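Local coordinates for protein subtilisin-like serine protease (Fervidobacterium pennivorans, PDB 1R6V) that cleaves keratin into peptides as a calcium-binding, subtilisin-like serine endopeptidase, allowing its bacterium to grow on native feathers, at residues Thr163-Asp166 with Asp171-Gly174; Glu186-Gly191 with Pro228-Asp233. The protein carries 1 engineered substitution. All blocks are in the same frame, centred on the assembly; numbering follows the deposited sequence.

Contact 1 (Thr163-Asp166 with Asp171-Gly174); sequences TGVD and DLEG. With CA (calcium ion), chain B.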
ATOM      1  N   THR A 163      -5.163 -15.327 -10.108  1.00 10.98           N
ATOM      2  CA  THR A 163      -5.545 -15.498 -11.517  1.00 12.15           C
ATOM      3  C   THR A 163      -6.899 -16.183 -11.734  1.00 13.13           C
ATOM      4  O   THR A 163      -7.310 -16.381 -12.882  1.00 14.32           O
ATOM      5  CB  THR A 163      -4.532 -16.396 -12.260  1.00 13.53           C
ATOM      6  OG1 THR A 163      -4.482 -17.683 -11.617  1.00 15.78           O
ATOM      7  CG2 THR A 163      -3.140 -15.788 -12.252  1.00 16.25           C
ATOM      8  N   GLY A 164      -7.598 -16.525 -10.658  1.00 11.87           N
ATOM      9  CA  GLY A 164      -8.845 -17.263 -10.819  1.00 12.88           C
ATOM     10  C   GLY A 164      -8.526 -18.728 -10.545  1.00 14.43           C
ATOM     11  O   GLY A 164      -7.348 -19.112 -10.498  1.00 12.82           O
ATOM     12  N   VAL A 165      -9.552 -19.557 -10.388  1.00 13.48           N
ATOM     13  CA  VAL A 165      -9.357 -20.973 -10.052  1.00 13.97           C
ATOM     14  C   VAL A 165     -10.134 -21.919 -10.973  1.00 14.63           C
ATOM     15  O   VAL A 165     -11.299 -21.654 -11.272  1.00 15.22           O
ATOM     16  CB  VAL A 165      -9.826 -21.200  -8.592  1.00 14.72           C
ATOM     17  CG1 VAL A 165      -9.740 -22.670  -8.223  1.00 13.24           C
ATOM     18  CG2 VAL A 165      -8.975 -20.340  -7.630  1.00 14.75           C
ATOM     19  N   ASP A 166      -9.513 -23.010 -11.420  1.00 15.24           N
ATOM     20  CA  ASP A 166     -10.237 -23.967 -12.267  1.00 15.64           C
ATOM     21  C   ASP A 166     -11.044 -24.865 -11.340  1.00 16.51           C
ATOM     22  O   ASP A 166     -10.593 -25.935 -10.923  1.00 16.44           O
ATOM     23  CB  ASP A 166      -9.291 -24.831 -13.109  1.00 17.29           C
ATOM     24  CG  ASP A 166     -10.055 -25.842 -13.972  1.00 18.15           C
ATOM     25  OD1 ASP A 166     -11.303 -25.842 -13.909  1.00 17.81           O
ATOM     26  OD2 ASP A 166      -9.415 -26.615 -14.710  1.00 17.77           O
ATOM     27  N   ASP A 171     -10.018 -32.662  -8.070  1.00 17.13           N
ATOM     28  CA  ASP A 171      -9.521 -32.525  -6.694  1.00 16.17           C
ATOM     29  C   ASP A 171     -10.068 -31.266  -6.000  1.00 16.69           C
ATOM     30  O   ASP A 171      -9.759 -31.016  -4.833  1.00 15.16           O
ATOM     31  CB  ASP A 171      -7.987 -32.459  -6.692  1.00 16.81           C
ATOM     32  CG  ASP A 171      -7.344 -33.471  -5.752  1.00 16.81           C
ATOM     33  OD1 ASP A 171      -8.031 -34.011  -4.862  1.00 17.61           O
ATOM     34  OD2 ASP A 171      -6.127 -33.715  -5.894  1.00 15.95           O
ATOM     35  N   LEU A 172     -10.846 -30.453  -6.716  1.00 14.88           N
ATOM     36  CA  LEU A 172     -11.413 -29.254  -6.106  1.00 14.69           C
ATOM     37  C   LEU A 172     -12.929 -29.326  -6.078  1.00 15.46           C
ATOM     38  O   LEU A 172     -13.591 -28.344  -5.741  1.00 15.88           O
ATOM     39  CB  LEU A 172     -10.975 -27.985  -6.855  1.00 14.39           C
ATOM     40  CG  LEU A 172      -9.469 -27.685  -6.811  1.00 15.95           C
ATOM     41  CD1 LEU A 172      -9.173 -26.424  -7.632  1.00 13.17           C
ATOM     42  CD2 LEU A 172      -9.035 -27.468  -5.358  1.00 16.18           C
ATOM     43  N   GLU A 173     -13.484 -30.483  -6.430  1.00 16.09           N
ATOM     44  CA  GLU A 173     -14.937 -30.639  -6.430  1.00 18.78           C
ATOM     45  C   GLU A 173     -15.498 -30.344  -5.047  1.00 18.05           C
ATOM     46  O   GLU A 173     -14.995 -30.843  -4.046  1.00 16.71           O
ATOM     47  CB  GLU A 173     -15.326 -32.064  -6.860  1.00 21.97           C
ATOM     48  CG  GLU A 173     -16.829 -32.240  -7.118  1.00 25.45           C
ATOM     49  CD  GLU A 173     -17.638 -32.453  -5.841  1.00 28.50           C
ATOM     50  OE1 GLU A 173     -18.855 -32.151  -5.848  1.00 30.33           O
ATOM     51  OE2 GLU A 173     -17.064 -32.935  -4.838  1.00 27.97           O
ATOM     52  N   GLY A 174     -16.542 -29.521  -4.994  1.00 17.11           N
ATOM     53  CA  GLY A 174     -17.152 -29.177  -3.721  1.00 16.93           C
ATOM     54  C   GLY A 174     -16.345 -28.221  -2.864  1.00 17.46           C
ATOM     55  O   GLY A 174     -16.825 -27.763  -1.823  1.00 16.71           O
TER
HETATM   56 CA    CA B   1      -7.637 -35.453  -3.061  1.00  3.26          CA
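Leu-172 reaches across to the chain at Val-165 and Asp-166 with a single methyl group, and that methyl makes both of the contact's close approaches. Its CD1 lies 3.8 Å from CG1 of Val-165 and 3.6 Å from the carbonyl O of Asp-166. The two side chains meet at about a right angle, so methyl touches methyl without the branches lying alongside one another. With CD1 anti to CA (chi2 178°), the leucine is extended to this methyl. A long branched aliphatic suits the place: it spans backbones that stay 8.2 Å apart between the CA atoms of Asp-166 and Leu-172, and no hydrogen bond joins them. Val-165, compact and beta-branched, has one methyl for Leu-172 and also packs on Val-176 and Ala-205, while Thr-202 of helix 200-209 covers the leucine. Buried Asp-166 hydrogen-bonds elsewhere, OD2 with Ser-356 and OD1 with Thr-168.

The solvent side is looser. Glu-173 and Gly-174 are exposed, and Gly-174 has a positive phi (74°), which a residue without a side chain adopts easily. Glu-173 OE2 forms a salt bridge with NZ of Lys-211, whose carbonyl O binds calcium.

The calcium site is a second buried, polar part. Asp-171 takes no part in the apolar patch; its OD1 binds the calcium ion at 2.3 Å and its OD2 is hydrogen-bonded to Tyr-374 OH. Glu-129, Asp-213 and the carbonyl oxygens of Lys-211, Lys-215 and Ile-217 complete the site. The loop after strand 157-162, which carries the probable charge-relay aspartate Asp-162, is thus tied to a calcium site, as is characteristic of the subtilisin fold.

Contact 2 (Glu186-Gly191 with Pro228-Asp233); sequences EELPAG and PIVIFD
Leu-188 and Val-230 point their side chains at each other and cross at about a right angle, so that they meet through one methyl apiece. CD1 of Leu-188 sits 3.7 Å from CG2 of Val-230. On the valine, CG1 is anti to the backbone N (chi1 -177°), which leaves CG2 beside that N and turned to the leucine. The same CD1 also lies 4.1 Å from the carbonyl O of Pro-228, a looser approach than the methyl pair. The side chain of Pro-228 also starts toward segment 186-191, but its CG stays 4.7 Å from Leu-188 CD1. Ile-229, between Pro-228 and Val-230, points away, the alternation expected of a strand. Branched aliphatics suit these buried positions, since they fill space without needing polar partners.

No hydrogen bond links the two segments, and the CA atoms of Leu-188 and Pro-228 are 7.9 Å apart: the segments touch through van der Waals contacts of the leucine methyl. Beyond this apolar centre, Glu-186 and Asp-233 keep their like charges 7.0 Å apart between OE1 and OD2, and both form salt bridges to Arg-181, which probably offsets their repulsion.

Strand 179-181 lies between the segments: it pairs antiparallel with strand 186-188, and Tyr-180 makes a backbone hydrogen bond with Pro-228 of strand 225-230. That last strand runs parallel to strand 157-162 in the central sheet, where Ile-229 packs on Trp-255 and Ala-256 of helix 246-258.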
ATOM      1  N   GLU A 186     -18.580  -9.333 -12.223  1.00 23.07           N
ATOM      2  CA  GLU A 186     -19.165 -10.625 -12.531  1.00 24.56           C
ATOM      3  C   GLU A 186     -19.009 -11.643 -11.406  1.00 25.19           C
ATOM      4  O   GLU A 186     -17.897 -11.927 -10.948  1.00 23.74           O
ATOM      5  CB  GLU A 186     -18.508 -11.165 -13.801  1.00 26.94           C
ATOM      6  CG  GLU A 186     -19.031 -12.491 -14.299  1.00 31.85           C
ATOM      7  CD  GLU A 186     -18.198 -13.024 -15.463  1.00 34.22           C
ATOM      8  OE1 GLU A 186     -17.732 -12.203 -16.278  1.00 33.02           O
ATOM      9  OE2 GLU A 186     -18.017 -14.260 -15.570  1.00 38.08           O
ATOM     10  N   GLU A 187     -20.133 -12.187 -10.962  1.00 24.60           N
ATOM     11  CA  GLU A 187     -20.143 -13.196  -9.916  1.00 24.82           C
ATOM     12  C   GLU A 187     -19.718 -14.510 -10.569  1.00 24.62           C
ATOM     13  O   GLU A 187     -20.143 -14.815 -11.688  1.00 25.15           O
ATOM     14  CB  GLU A 187     -21.560 -13.317  -9.346  1.00 28.08           C
ATOM     15  CG  GLU A 187     -21.668 -13.035  -7.869  1.00 32.72           C
ATOM     16  CD  GLU A 187     -21.677 -14.309  -7.043  1.00 36.31           C
ATOM     17  OE1 GLU A 187     -20.642 -15.014  -7.006  1.00 32.73           O
ATOM     18  OE2 GLU A 187     -22.733 -14.609  -6.435  1.00 38.96           O
ATOM     19  N   LEU A 188     -18.868 -15.276  -9.885  1.00 22.19           N
ATOM     20  CA  LEU A 188     -18.379 -16.552 -10.395  1.00 21.64           C
ATOM     21  C   LEU A 188     -19.065 -17.698  -9.655  1.00 21.61           C
ATOM     22  O   LEU A 188     -18.825 -17.919  -8.468  1.00 23.09           O
ATOM     23  CB  LEU A 188     -16.854 -16.641 -10.214  1.00 19.06           C
ATOM     24  CG  LEU A 188     -16.072 -15.499 -10.876  1.00 19.34           C
ATOM     25  CD1 LEU A 188     -14.603 -15.498 -10.423  1.00 19.58           C
ATOM     26  CD2 LEU A 188     -16.175 -15.648 -12.380  1.00 20.54           C
ATOM     27  N   PRO A 189     -19.938 -18.441 -10.346  1.00 21.72           N
ATOM     28  CA  PRO A 189     -20.650 -19.557  -9.713  1.00 20.99           C
ATOM     29  C   PRO A 189     -19.737 -20.615  -9.103  1.00 21.33           C
ATOM     30  O   PRO A 189     -18.642 -20.869  -9.611  1.00 20.32           O
ATOM     31  CB  PRO A 189     -21.487 -20.130 -10.861  1.00 21.96           C
ATOM     32  CG  PRO A 189     -21.741 -18.929 -11.724  1.00 22.42           C
ATOM     33  CD  PRO A 189     -20.379 -18.262 -11.742  1.00 23.44           C
ATOM     34  N   ALA A 190     -20.206 -21.239  -8.026  1.00 21.02           N
ATOM     35  CA  ALA A 190     -19.444 -22.283  -7.361  1.00 20.29           C
ATOM     36  C   ALA A 190     -19.086 -23.395  -8.335  1.00 20.67           C
ATOM     37  O   ALA A 190     -19.826 -23.694  -9.285  1.00 18.64           O
ATOM     38  CB  ALA A 190     -20.238 -22.849  -6.193  1.00 21.58           C
ATOM     39  N   GLY A 191     -17.923 -23.991  -8.108  1.00 20.47           N
ATOM     40  CA  GLY A 191     -17.475 -25.093  -8.934  1.00 20.88           C
ATOM     41  C   GLY A 191     -17.125 -24.809 -10.379  1.00 21.36           C
ATOM     42  O   GLY A 191     -16.894 -25.750 -11.134  1.00 23.00           O
ATOM     43  N   PRO A 228     -12.707 -17.704  -5.124  1.00 12.89           N
ATOM     44  CA  PRO A 228     -11.817 -17.058  -6.092  1.00 13.63           C
ATOM     45  C   PRO A 228     -12.143 -15.585  -6.360  1.00 13.38           C
ATOM     46  O   PRO A 228     -13.308 -15.219  -6.552  1.00 12.94           O
ATOM     47  CB  PRO A 228     -11.968 -17.923  -7.349  1.00 14.61           C
ATOM     48  CG  PRO A 228     -13.293 -18.586  -7.175  1.00 18.81           C
ATOM     49  CD  PRO A 228     -13.433 -18.841  -5.715  1.00 15.00           C
ATOM     50  N   ILE A 229     -11.108 -14.750  -6.325  1.00 12.30           N
ATOM     51  CA  ILE A 229     -11.222 -13.321  -6.616  1.00 11.87           C
ATOM     52  C   ILE A 229     -10.218 -13.115  -7.738  1.00 13.48           C
ATOM     53  O   ILE A 229      -9.009 -13.263  -7.545  1.00 11.71           O
ATOM     54  CB  ILE A 229     -10.856 -12.419  -5.404  1.00 13.25           C
ATOM     55  CG1 ILE A 229     -11.730 -12.763  -4.185  1.00 14.94           C
ATOM     56  CG2 ILE A 229     -10.996 -10.936  -5.810  1.00 12.61           C
ATOM     57  CD1 ILE A 229     -13.250 -12.414  -4.312  1.00 13.31           C
ATOM     58  N   VAL A 230     -10.712 -12.787  -8.926  1.00 12.34           N
ATOM     59  CA  VAL A 230      -9.829 -12.643 -10.068  1.00 12.85           C
ATOM     60  C   VAL A 230      -9.223 -11.260 -10.196  1.00 12.60           C
ATOM     61  O   VAL A 230      -9.913 -10.310 -10.568  1.00 13.41           O
ATOM     62  CB  VAL A 230     -10.593 -12.996 -11.376  1.00 11.05           C
ATOM     63  CG1 VAL A 230      -9.657 -12.927 -12.588  1.00 12.38           C
ATOM     64  CG2 VAL A 230     -11.195 -14.385 -11.243  1.00 12.55           C
ATOM     65  N   ILE A 231      -7.935 -11.133  -9.871  1.00 11.83           N
ATOM     66  CA  ILE A 231      -7.287  -9.845 -10.017  1.00 12.20           C
ATOM     67  C   ILE A 231      -6.240  -9.809 -11.129  1.00 12.16           C
ATOM     68  O   ILE A 231      -5.727  -8.731 -11.461  1.00 12.30           O
ATOM     69  CB  ILE A 231      -6.724  -9.316  -8.671  1.00 12.66           C
ATOM     70  CG1 ILE A 231      -5.608 -10.223  -8.128  1.00 12.80           C
ATOM     71  CG2 ILE A 231      -7.868  -9.201  -7.672  1.00 11.91           C
ATOM     72  CD1 ILE A 231      -4.620  -9.442  -7.226  1.00 11.77           C
ATOM     73  N   PHE A 232      -5.916 -10.990 -11.670  1.00 13.15           N
ATOM     74  CA  PHE A 232      -5.058 -11.119 -12.838  1.00 13.52           C
ATOM     75  C   PHE A 232      -5.975 -11.865 -13.780  1.00 13.50           C
ATOM     76  O   PHE A 232      -6.198 -13.063 -13.663  1.00 13.52           O
ATOM     77  CB  PHE A 232      -3.758 -11.874 -12.557  1.00 14.73           C
ATOM     78  CG  PHE A 232      -2.733 -11.001 -11.924  1.00 14.49           C
ATOM     79  CD1 PHE A 232      -2.676 -10.878 -10.536  1.00 15.24           C
ATOM     80  CD2 PHE A 232      -1.910 -10.194 -12.708  1.00 14.84           C
ATOM     81  CE1 PHE A 232      -1.820  -9.956  -9.940  1.00 13.16           C
ATOM     82  CE2 PHE A 232      -1.049  -9.264 -12.118  1.00 16.01           C
ATOM     83  CZ  PHE A 232      -1.006  -9.144 -10.727  1.00 16.18           C
ATOM     84  N   ASP A 233      -6.555 -11.086 -14.683  1.00 14.42           N
ATOM     85  CA  ASP A 233      -7.525 -11.559 -15.652  1.00 15.88           C
ATOM     86  C   ASP A 233      -6.848 -11.808 -17.005  1.00 18.06           C
ATOM     87  O   ASP A 233      -5.615 -11.845 -17.091  1.00 16.97           O
ATOM     88  CB  ASP A 233      -8.621 -10.483 -15.746  1.00 15.86           C
ATOM     89  CG  ASP A 233      -9.988 -11.046 -16.094  1.00 18.11           C
ATOM     90  OD1 ASP A 233     -10.105 -11.692 -17.154  1.00 17.67           O
ATOM     91  OD2 ASP A 233     -10.950 -10.836 -15.321  1.00 17.87           O
TER

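How the contacts relate
Contacts 1 and 2 follow one another along the chain, their centres 10 Å apart in the catalytic domain, and they share a packed boundary. Val-230 CG2 of contact 2 rests 3.7 Å from the CA of Gly-164. Glycine suits that place because a CB would be jammed against the carbonyl O of Thr-163 and would also crowd Val-230. Val-165 CG2 lies 3.9 Å from Pro-228 CB, so each of these valines serves both contacts. Asp-162, the probable charge-relay aspartate, directly precedes Thr-163. The side chain of Asp-162 is about 6 Å from the side chain of Val-165. Ala-200, an engineered residue at the inferred charge-relay histidine position, touches Thr-163. Contact 1 alone continues to the calcium ion.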